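Local coordinates for glutamate ABC superfamily ATP binding cassette transporter, binding protein (Enterococcus faecium DO, PDB 5EYF) that binds glutamate as the solute-binding component of an ABC transporter, probably delivering it to the membrane permease for uptake, at residues Thr85-Ser99 and Glu198-Leu212. Numbering follows the deposited sequence.
Sequences TMTITDERKKQVDFS and EPYGIAINKGQENFL. With GLU (glutamic acid), chain E.
Thr87 OG1 stands beside its own backbone N (chi1 -60°) and the Glu198 chain bends at chi2 (-71°), which brings OE1 to the hydroxyl: Thr87 OG1 donates to the anti lone pair of Glu198 OE1 at 2.7 Å. The same OG1 accepts from the glutamate amino group; Glu198, itself lining the pocket, thereby probably keeps a lone pair of this hydroxyl turned to the ligand. Thr85 CA stands over the centre of one Tyr200 ring face, 3.7 Å from the centroid, a CH-pi contact, while Tyr200 OH is hydrogen-bonded to Asp174. Backbone bonds from Gly201 N to Met86 O and from Ile88 N to Pro199 O fix this ligand-binding loop to strand 198-205. In this family 3 solute-binding protein, the loop's Thr87 N and the extended Arg92 side chain grip the ligand's alpha-carboxylate. Strands 96-98 and 203-205 pair antiparallel through Asp97 N to Ile204 O and Ile204 N to Asp97 O, both 2.8 Å. On one sheet face Ala203 CB packs against Met86 SE, Val96 CG2 and Phe98 CE1. On the other, Lys206 crosses Asp97 at about a right angle, its NZ forming a salt bridge with Asp97 OD1 (2.8 Å) and donating to Lys93 O (2.7 Å). Two waters bridge Asp97 OD2 to the turn at 205-208.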
ATOM      1  N   THR B  85     -11.865   8.755   0.670  1.00 17.08           N
ATOM      2  CA  THR B  85     -11.390   7.406   1.051  1.00 16.07           C
ATOM      3  C   THR B  85     -11.595   6.390  -0.072  1.00 16.83           C
ATOM      4  O   THR B  85     -12.083   5.279   0.144  1.00 17.57           O
ATOM      5  CB  THR B  85     -12.060   6.914   2.353  1.00 17.40           C
ATOM      6  OG1 THR B  85     -13.495   6.784   2.189  1.00 18.14           O
ATOM      7  CG2 THR B  85     -11.782   7.892   3.485  1.00 17.08           C
HETATM    8  N   MSE B  86     -11.196   6.765  -1.281  1.00 15.79           N
HETATM    9  CA  MSE B  86     -11.534   5.966  -2.464  1.00 15.84           C
HETATM   10  C   MSE B  86     -10.378   5.140  -2.994  1.00 16.45           C
HETATM   11  O   MSE B  86      -9.390   5.690  -3.468  1.00 15.91           O
HETATM   12  CB  MSE B  86     -12.021   6.870  -3.583  1.00 16.84           C
HETATM   13  CG  MSE B  86     -12.654   6.072  -4.733  1.00 18.59           C
HETATM   14 SE   MSE B  86     -13.472   7.370  -5.933  0.76 23.72          SE
HETATM   15  CE  MSE B  86     -14.059   6.165  -7.324  1.00 21.96           C
ATOM     16  N   THR B  87     -10.510   3.822  -2.931  1.00 15.03           N
ATOM     17  CA  THR B  87      -9.434   2.956  -3.385  1.00 14.73           C
ATOM     18  C   THR B  87      -9.345   2.936  -4.906  1.00 16.20           C
ATOM     19  O   THR B  87     -10.369   2.890  -5.617  1.00 16.76           O
ATOM     20  CB  THR B  87      -9.684   1.535  -2.857  1.00 16.24           C
ATOM     21  OG1 THR B  87      -9.717   1.590  -1.431  1.00 17.88           O
ATOM     22  CG2 THR B  87      -8.593   0.556  -3.312  1.00 16.82           C
ATOM     23  N   ILE B  88      -8.108   2.946  -5.397  1.00 15.57           N
ATOM     24  CA  ILE B  88      -7.815   2.760  -6.814  1.00 16.43           C
ATOM     25  C   ILE B  88      -7.987   1.291  -7.164  1.00 16.54           C
ATOM     26  O   ILE B  88      -7.314   0.418  -6.589  1.00 18.68           O
ATOM     27  CB  ILE B  88      -6.380   3.222  -7.131  1.00 15.96           C
ATOM     28  CG1 ILE B  88      -6.222   4.699  -6.777  1.00 16.89           C
ATOM     29  CG2 ILE B  88      -6.074   3.027  -8.609  1.00 16.81           C
ATOM     30  CD1 ILE B  88      -4.844   5.212  -7.024  1.00 17.59           C
ATOM     31  N   THR B  89      -8.844   1.024  -8.142  1.00 16.95           N
ATOM     32  CA  THR B  89      -9.002  -0.330  -8.685  1.00 18.03           C
ATOM     33  C   THR B  89      -9.064  -0.249 -10.208  1.00 19.70           C
ATOM     34  O   THR B  89      -9.512   0.753 -10.766  1.00 20.22           O
ATOM     35  CB  THR B  89     -10.263  -1.058  -8.164  1.00 21.14           C
ATOM     36  OG1 THR B  89     -11.444  -0.521  -8.784  1.00 22.50           O
ATOM     37  CG2 THR B  89     -10.375  -1.009  -6.623  1.00 22.06           C
ATOM     38  N   ASP B  90      -8.614  -1.319 -10.882  1.00 21.25           N
ATOM     39  CA  ASP B  90      -8.733  -1.368 -12.342  1.00 22.42           C
ATOM     40  C   ASP B  90     -10.187  -1.288 -12.796  1.00 23.55           C
ATOM     41  O   ASP B  90     -10.472  -0.697 -13.842  1.00 24.62           O
ATOM     42  CB  ASP B  90      -8.040  -2.607 -12.915  1.00 25.14           C
ATOM     43  CG  ASP B  90      -6.595  -2.341 -13.250  1.00 29.23           C
ATOM     44  OD1 ASP B  90      -6.228  -1.157 -13.315  1.00 31.51           O
ATOM     45  OD2 ASP B  90      -5.830  -3.296 -13.476  1.00 30.90           O
ATOM     46  N   GLU B  91     -11.114  -1.844 -12.012  0.60 23.64           N
ATOM     47  CA  GLU B  91     -12.534  -1.762 -12.351  0.60 25.63           C
ATOM     48  C   GLU B  91     -13.048  -0.327 -12.270  0.60 23.37           C
ATOM     49  O   GLU B  91     -13.893   0.087 -13.076  0.60 23.76           O
ATOM     50  CB  GLU B  91     -13.313  -2.690 -11.425  0.60 28.79           C
ATOM     51  CG  GLU B  91     -12.670  -4.091 -11.331  0.60 31.03           C
ATOM     52  CD  GLU B  91     -11.777  -4.288 -10.094  0.60 30.64           C
ATOM     53  OE1 GLU B  91     -12.361  -4.513  -9.006  0.60 33.67           O
ATOM     54  OE2 GLU B  91     -10.519  -4.228 -10.202  0.60 24.10           O
ATOM     55  N   ARG B  92     -12.570   0.443 -11.290  1.00 22.05           N
ATOM     56  CA  ARG B  92     -12.925   1.849 -11.201  1.00 22.30           C
ATOM     57  C   ARG B  92     -12.233   2.676 -12.269  1.00 22.63           C
ATOM     58  O   ARG B  92     -12.794   3.686 -12.727  1.00 23.67           O
ATOM     59  CB  ARG B  92     -12.596   2.354  -9.807  1.00 21.45           C
ATOM     60  CG  ARG B  92     -13.631   1.883  -8.774  1.00 21.95           C
ATOM     61  CD  ARG B  92     -13.221   2.179  -7.349  1.00 21.37           C
ATOM     62  NE  ARG B  92     -14.234   1.746  -6.379  1.00 23.14           N
ATOM     63  CZ  ARG B  92     -14.115   1.898  -5.061  1.00 21.18           C
ATOM     64  NH1 ARG B  92     -13.023   2.491  -4.565  1.00 18.90           N
ATOM     65  NH2 ARG B  92     -15.098   1.511  -4.242  1.00 23.17           N
ATOM     66  N   LYS B  93     -11.034   2.248 -12.699  1.00 23.60           N
ATOM     67  CA  LYS B  93     -10.330   2.950 -13.764  1.00 24.18           C
ATOM     68  C   LYS B  93     -11.070   2.883 -15.098  1.00 25.44           C
ATOM     69  O   LYS B  93     -10.767   3.664 -16.001  1.00 26.93           O
ATOM     70  CB  LYS B  93      -8.902   2.405 -13.874  1.00 23.20           C
ATOM     71  CG  LYS B  93      -8.051   2.828 -12.659  1.00 23.99           C
ATOM     72  CD  LYS B  93      -6.639   2.286 -12.684  1.00 27.07           C
ATOM     73  CE  LYS B  93      -5.895   2.777 -13.894  1.00 32.62           C
ATOM     74  NZ  LYS B  93      -4.418   2.597 -13.809  1.00 35.38           N
ATOM     75  N   LYS B  94     -12.050   1.990 -15.245  1.00 25.98           N
ATOM     76  CA  LYS B  94     -12.919   2.079 -16.408  1.00 26.90           C
ATOM     77  C   LYS B  94     -13.830   3.295 -16.360  1.00 27.22           C
ATOM     78  O   LYS B  94     -14.279   3.760 -17.417  1.00 28.10           O
ATOM     79  CB  LYS B  94     -13.779   0.821 -16.512  1.00 29.03           C
ATOM     80  CG  LYS B  94     -12.974  -0.438 -16.414  1.00 31.86           C
ATOM     81  CD  LYS B  94     -11.968  -0.498 -17.506  1.00 35.56           C
ATOM     82  CE  LYS B  94     -11.427  -1.903 -17.630  1.00 39.65           C
ATOM     83  NZ  LYS B  94     -10.154  -1.923 -18.390  1.00 42.05           N
ATOM     84  N   GLN B  95     -14.118   3.795 -15.156  0.61 26.35           N
ATOM     85  CA  GLN B  95     -15.095   4.849 -14.911  0.61 27.50           C
ATOM     86  C   GLN B  95     -14.458   6.218 -14.723  0.61 27.07           C
ATOM     87  O   GLN B  95     -15.046   7.233 -15.125  0.61 27.71           O
ATOM     88  CB  GLN B  95     -15.929   4.510 -13.659  0.61 29.36           C
ATOM     89  CG  GLN B  95     -16.739   3.189 -13.727  0.61 32.71           C
ATOM     90  CD  GLN B  95     -17.402   2.816 -12.396  0.61 35.37           C
ATOM     91  OE1 GLN B  95     -18.536   3.221 -12.110  0.61 37.63           O
ATOM     92  NE2 GLN B  95     -16.695   2.037 -11.579  0.61 36.54           N
ATOM     93  N   VAL B  96     -13.273   6.271 -14.105  1.00 24.87           N
ATOM     94  CA  VAL B  96     -12.624   7.518 -13.724  1.00 22.84           C
ATOM     95  C   VAL B  96     -11.124   7.389 -13.968  1.00 21.95           C
ATOM     96  O   VAL B  96     -10.589   6.297 -14.160  1.00 23.32           O
ATOM     97  CB  VAL B  96     -12.891   7.872 -12.240  1.00 22.38           C
ATOM     98  CG1 VAL B  96     -14.397   7.872 -11.914  1.00 23.89           C
ATOM     99  CG2 VAL B  96     -12.143   6.912 -11.309  1.00 22.66           C
ATOM    100  N   ASP B  97     -10.452   8.528 -14.000  1.00 21.28           N
ATOM    101  CA  ASP B  97      -9.007   8.555 -13.876  1.00 21.32           C
ATOM    102  C   ASP B  97      -8.672   8.796 -12.414  1.00 19.74           C
ATOM    103  O   ASP B  97      -9.461   9.387 -11.668  1.00 21.73           O
ATOM    104  CB  ASP B  97      -8.390   9.652 -14.740  1.00 23.35           C
ATOM    105  CG  ASP B  97      -8.375   9.312 -16.219  1.00 24.73           C
ATOM    106  OD1 ASP B  97      -8.538   8.117 -16.581  1.00 25.78           O
ATOM    107  OD2 ASP B  97      -8.168  10.267 -17.027  1.00 24.54           O
ATOM    108  N   PHE B  98      -7.494   8.343 -11.996  1.00 18.21           N
ATOM    109  CA  PHE B  98      -7.057   8.549 -10.624  1.00 16.39           C
ATOM    110  C   PHE B  98      -5.729   9.289 -10.573  1.00 15.26           C
ATOM    111  O   PHE B  98      -4.824   9.024 -11.382  1.00 18.25           O
ATOM    112  CB  PHE B  98      -6.852   7.214  -9.892  1.00 15.93           C
ATOM    113  CG  PHE B  98      -8.131   6.549  -9.423  1.00 17.22           C
ATOM    114  CD1 PHE B  98      -8.774   7.001  -8.293  1.00 18.01           C
ATOM    115  CD2 PHE B  98      -8.613   5.405 -10.064  1.00 18.23           C
ATOM    116  CE1 PHE B  98      -9.918   6.378  -7.816  1.00 18.75           C
ATOM    117  CE2 PHE B  98      -9.758   4.756  -9.593  1.00 19.85           C
ATOM    118  CZ  PHE B  98     -10.408   5.239  -8.462  1.00 18.74           C
ATOM    119  N   SER B  99      -5.594  10.162  -9.574  1.00 14.55           N
ATOM    120  CA  SER B  99      -4.290  10.717  -9.219  1.00 14.08           C
ATOM    121  C   SER B  99      -3.355   9.624  -8.686  1.00 14.93           C
ATOM    122  O   SER B  99      -3.743   8.469  -8.424  1.00 14.73           O
ATOM    123  CB  SER B  99      -4.416  11.774  -8.128  1.00 15.13           C
ATOM    124  OG  SER B  99      -4.742  11.170  -6.866  1.00 14.72           O
ATOM    125  N   GLU B 198      -5.546  -0.995   0.279  1.00 14.67           N
ATOM    126  CA  GLU B 198      -6.543  -0.020  -0.179  1.00 15.09           C
ATOM    127  C   GLU B 198      -5.829   1.299  -0.407  1.00 14.51           C
ATOM    128  O   GLU B 198      -5.897   2.199   0.434  1.00 15.53           O
ATOM    129  CB  GLU B 198      -7.676   0.153   0.842  1.00 14.54           C
ATOM    130  CG  GLU B 198      -8.426  -1.138   1.213  1.00 15.82           C
ATOM    131  CD  GLU B 198      -9.307  -1.699   0.120  1.00 18.05           C
ATOM    132  OE1 GLU B 198      -9.867  -0.953  -0.691  1.00 18.90           O
ATOM    133  OE2 GLU B 198      -9.477  -2.932   0.066  1.00 19.03           O
ATOM    134  N   PRO B 199      -5.119   1.440  -1.526  1.00 12.84           N
ATOM    135  CA  PRO B 199      -4.462   2.731  -1.826  1.00 12.40           C
ATOM    136  C   PRO B 199      -5.488   3.763  -2.276  1.00 12.36           C
ATOM    137  O   PRO B 199      -6.230   3.531  -3.237  1.00 14.99           O
ATOM    138  CB  PRO B 199      -3.491   2.385  -2.959  1.00 13.59           C
ATOM    139  CG  PRO B 199      -4.118   1.167  -3.604  1.00 15.59           C
ATOM    140  CD  PRO B 199      -4.813   0.400  -2.529  1.00 14.28           C
ATOM    141  N   TYR B 200      -5.549   4.899  -1.587  1.00 12.42           N
ATOM    142  CA  TYR B 200      -6.521   5.918  -1.966  1.00 11.69           C
ATOM    143  C   TYR B 200      -5.975   6.811  -3.072  1.00 12.20           C
ATOM    144  O   TYR B 200      -4.811   7.237  -3.034  1.00 12.86           O
ATOM    145  CB  TYR B 200      -6.855   6.820  -0.783  1.00 13.85           C
ATOM    146  CG  TYR B 200      -7.526   6.182   0.400  1.00 13.60           C
ATOM    147  CD1 TYR B 200      -8.045   4.887   0.342  1.00 15.89           C
ATOM    148  CD2 TYR B 200      -7.692   6.913   1.571  1.00 14.50           C
ATOM    149  CE1 TYR B 200      -8.675   4.337   1.447  1.00 17.03           C
ATOM    150  CE2 TYR B 200      -8.321   6.381   2.669  1.00 15.62           C
ATOM    151  CZ  TYR B 200      -8.807   5.091   2.608  1.00 16.00           C
ATOM    152  OH  TYR B 200      -9.456   4.578   3.729  1.00 18.13           O
ATOM    153  N   GLY B 201      -6.844   7.124  -4.034  1.00 13.07           N
ATOM    154  CA  GLY B 201      -6.535   8.095  -5.062  1.00 13.46           C
ATOM    155  C   GLY B 201      -7.634   9.134  -5.158  1.00 13.89           C
ATOM    156  O   GLY B 201      -8.738   8.962  -4.627  1.00 14.82           O
ATOM    157  N   ILE B 202      -7.300  10.246  -5.811  1.00 13.72           N
ATOM    158  CA  ILE B 202      -8.283  11.274  -6.147  1.00 13.77           C
ATOM    159  C   ILE B 202      -8.870  10.929  -7.501  1.00 14.70           C
ATOM    160  O   ILE B 202      -8.136  10.787  -8.479  1.00 15.11           O
ATOM    161  CB  ILE B 202      -7.639  12.668  -6.159  1.00 13.60           C
ATOM    162  CG1 ILE B 202      -7.136  12.992  -4.755  1.00 15.13           C
ATOM    163  CG2 ILE B 202      -8.626  13.764  -6.704  1.00 14.37           C
ATOM    164  CD1 ILE B 202      -6.162  14.216  -4.743  1.00 15.16           C
ATOM    165  N   ALA B 203     -10.204  10.807  -7.576  1.00 15.71           N
ATOM    166  CA  ALA B 203     -10.827  10.439  -8.830  1.00 16.89           C
ATOM    167  C   ALA B 203     -11.253  11.679  -9.600  1.00 17.27           C
ATOM    168  O   ALA B 203     -11.842  12.604  -9.035  1.00 18.96           O
ATOM    169  CB  ALA B 203     -12.027   9.529  -8.585  1.00 18.12           C
ATOM    170  N   ILE B 204     -10.979  11.662 -10.901  1.00 18.00           N
ATOM    171  CA  ILE B 204     -11.295  12.746 -11.818  1.00 18.27           C
ATOM    172  C   ILE B 204     -12.009  12.143 -13.028  1.00 19.58           C
ATOM    173  O   ILE B 204     -11.710  11.016 -13.445  1.00 20.09           O
ATOM    174  CB  ILE B 204     -10.007  13.513 -12.192  1.00 19.33           C
ATOM    175  CG1 ILE B 204      -9.417  14.166 -10.918  1.00 21.65           C
ATOM    176  CG2 ILE B 204     -10.221  14.518 -13.341  1.00 19.44           C
ATOM    177  CD1 ILE B 204      -8.087  14.828 -11.097  1.00 24.48           C
ATOM    178  N   ASN B 205     -13.015  12.843 -13.551  1.00 21.76           N
ATOM    179  CA  ASN B 205     -13.736  12.266 -14.681  1.00 24.31           C
ATOM    180  C   ASN B 205     -12.793  12.069 -15.866  1.00 24.53           C
ATOM    181  O   ASN B 205     -11.777  12.760 -16.005  1.00 25.03           O
ATOM    182  CB  ASN B 205     -14.905  13.170 -15.096  1.00 25.55           C
ATOM    183  CG  ASN B 205     -15.933  12.456 -15.941  1.00 29.31           C
ATOM    184  OD1 ASN B 205     -15.969  11.222 -15.983  1.00 31.66           O
ATOM    185  ND2 ASN B 205     -16.769  13.220 -16.626  1.00 31.72           N
ATOM    186  N   LYS B 206     -13.142  11.116 -16.722  1.00 25.53           N
ATOM    187  CA  LYS B 206     -12.468  10.968 -17.999  1.00 25.54           C
ATOM    188  C   LYS B 206     -12.570  12.261 -18.806  1.00 26.73           C
ATOM    189  O   LYS B 206     -13.563  12.996 -18.732  1.00 29.30           O
ATOM    190  CB  LYS B 206     -13.088   9.806 -18.784  1.00 26.87           C
ATOM    191  CG  LYS B 206     -13.085   8.486 -18.042  1.00 27.48           C
ATOM    192  CD  LYS B 206     -11.689   7.883 -18.005  1.00 28.20           C
ATOM    193  CE  LYS B 206     -11.680   6.455 -17.419  1.00 28.81           C
ATOM    194  NZ  LYS B 206     -10.289   5.974 -17.240  1.00 30.10           N
ATOM    195  N   GLY B 207     -11.524  12.538 -19.583  1.00 27.03           N
ATOM    196  CA  GLY B 207     -11.517  13.694 -20.454  1.00 25.65           C
ATOM    197  C   GLY B 207     -11.139  14.977 -19.754  1.00 26.39           C
ATOM    198  O   GLY B 207     -11.411  16.068 -20.273  1.00 28.37           O
ATOM    199  N   GLN B 208     -10.537  14.873 -18.573  1.00 24.69           N
ATOM    200  CA  GLN B 208     -10.087  16.015 -17.785  1.00 24.43           C
ATOM    201  C   GLN B 208      -8.586  15.911 -17.537  1.00 25.36           C
ATOM    202  O   GLN B 208      -8.093  16.137 -16.425  1.00 25.00           O
ATOM    203  CB  GLN B 208     -10.841  16.106 -16.459  1.00 24.53           C
ATOM    204  CG  GLN B 208     -12.343  16.365 -16.587  1.00 25.04           C
ATOM    205  CD  GLN B 208     -12.658  17.751 -17.132  1.00 26.24           C
ATOM    206  OE1 GLN B 208     -11.826  18.649 -17.087  1.00 25.57           O
ATOM    207  NE2 GLN B 208     -13.866  17.922 -17.657  1.00 28.38           N
ATOM    208  N   GLU B 209      -7.842  15.549 -18.584  1.00 26.66           N
ATOM    209  CA  GLU B 209      -6.436  15.205 -18.394  1.00 25.67           C
ATOM    210  C   GLU B 209      -5.603  16.392 -17.928  1.00 25.27           C
ATOM    211  O   GLU B 209      -4.634  16.206 -17.180  1.00 25.37           O
ATOM    212  CB  GLU B 209      -5.872  14.624 -19.687  1.00 28.48           C
ATOM    213  CG  GLU B 209      -6.485  13.284 -20.063  1.00 31.07           C
ATOM    214  CD  GLU B 209      -7.720  13.366 -20.917  1.00 32.11           C
ATOM    215  OE1 GLU B 209      -8.235  14.476 -21.165  1.00 31.97           O
ATOM    216  OE2 GLU B 209      -8.178  12.290 -21.363  1.00 33.02           O
ATOM    217  N   ASN B 210      -5.952  17.614 -18.336  1.00 24.00           N
ATOM    218  CA  ASN B 210      -5.166  18.756 -17.874  1.00 24.44           C
ATOM    219  C   ASN B 210      -5.353  18.974 -16.380  1.00 23.87           C
ATOM    220  O   ASN B 210      -4.387  19.277 -15.673  1.00 23.60           O
ATOM    221  CB  ASN B 210      -5.534  20.021 -18.643  1.00 25.90           C
ATOM    222  CG  ASN B 210      -5.138  19.957 -20.117  1.00 30.98           C
ATOM    223  OD1 ASN B 210      -4.133  19.348 -20.487  1.00 32.42           O
ATOM    224  ND2 ASN B 210      -5.947  20.572 -20.960  1.00 33.84           N
ATOM    225  N   PHE B 211      -6.586  18.804 -15.876  1.00 22.79           N
ATOM    226  CA  PHE B 211      -6.821  18.923 -14.435  1.00 20.20           C
ATOM    227  C   PHE B 211      -6.137  17.788 -13.674  1.00 20.61           C
ATOM    228  O   PHE B 211      -5.524  18.012 -12.620  1.00 20.52           O
ATOM    229  CB  PHE B 211      -8.325  18.955 -14.168  1.00 20.66           C
ATOM    230  CG  PHE B 211      -8.707  19.095 -12.723  1.00 20.08           C
ATOM    231  CD1 PHE B 211      -8.255  20.156 -11.965  1.00 21.75           C
ATOM    232  CD2 PHE B 211      -9.542  18.161 -12.123  1.00 21.08           C
ATOM    233  CE1 PHE B 211      -8.615  20.282 -10.631  1.00 22.99           C
ATOM    234  CE2 PHE B 211      -9.919  18.286 -10.788  1.00 21.80           C
ATOM    235  CZ  PHE B 211      -9.451  19.346 -10.035  1.00 22.88           C
ATOM    236  N   LEU B 212      -6.206  16.569 -14.212  1.00 19.86           N
ATOM    237  CA  LEU B 212      -5.515  15.439 -13.590  1.00 19.01           C
ATOM    238  C   LEU B 212      -4.020  15.719 -13.452  1.00 19.43           C
ATOM    239  O   LEU B 212      -3.429  15.495 -12.386  1.00 19.54           O
ATOM    240  CB  LEU B 212      -5.757  14.162 -14.405  1.00 18.85           C
ATOM    241  CG  LEU B 212      -4.979  12.930 -13.945  1.00 18.59           C
ATOM    242  CD1 LEU B 212      -5.364  12.486 -12.528  1.00 21.28           C
ATOM    243  CD2 LEU B 212      -5.220  11.786 -14.931  1.00 20.19           C
TER
HETATM  244  N   GLU E 301     -11.627   2.562   0.436  1.00 19.56           N
HETATM  245  CA  GLU E 301     -12.724   1.610   0.203  1.00 20.28           C
HETATM  246  C   GLU E 301     -13.404   1.897  -1.128  1.00 21.40           C
HETATM  247  O   GLU E 301     -13.043   2.845  -1.839  1.00 19.80           O
HETATM  248  CB  GLU E 301     -13.754   1.633   1.350  1.00 21.92           C
HETATM  249  CG  GLU E 301     -14.191   3.028   1.796  1.00 22.94           C
HETATM  250  CD  GLU E 301     -15.121   3.743   0.820  1.00 24.08           C
HETATM  251  OE1 GLU E 301     -15.094   4.978   0.810  1.00 23.07           O
HETATM  252  OE2 GLU E 301     -15.939   3.096   0.125  1.00 25.23           O
HETATM  253  OXT GLU E 301     -14.327   1.168  -1.540  1.00 25.38           O
HETATM  254  O   HOH W   1     -10.133   9.365  -2.218  1.00 14.82           O
HETATM  255  O   HOH W   2      -9.249  12.839 -16.869  1.00 22.60           O
HETATM  256  O   HOH W   3      -9.318  10.555 -19.639  1.00 27.40           O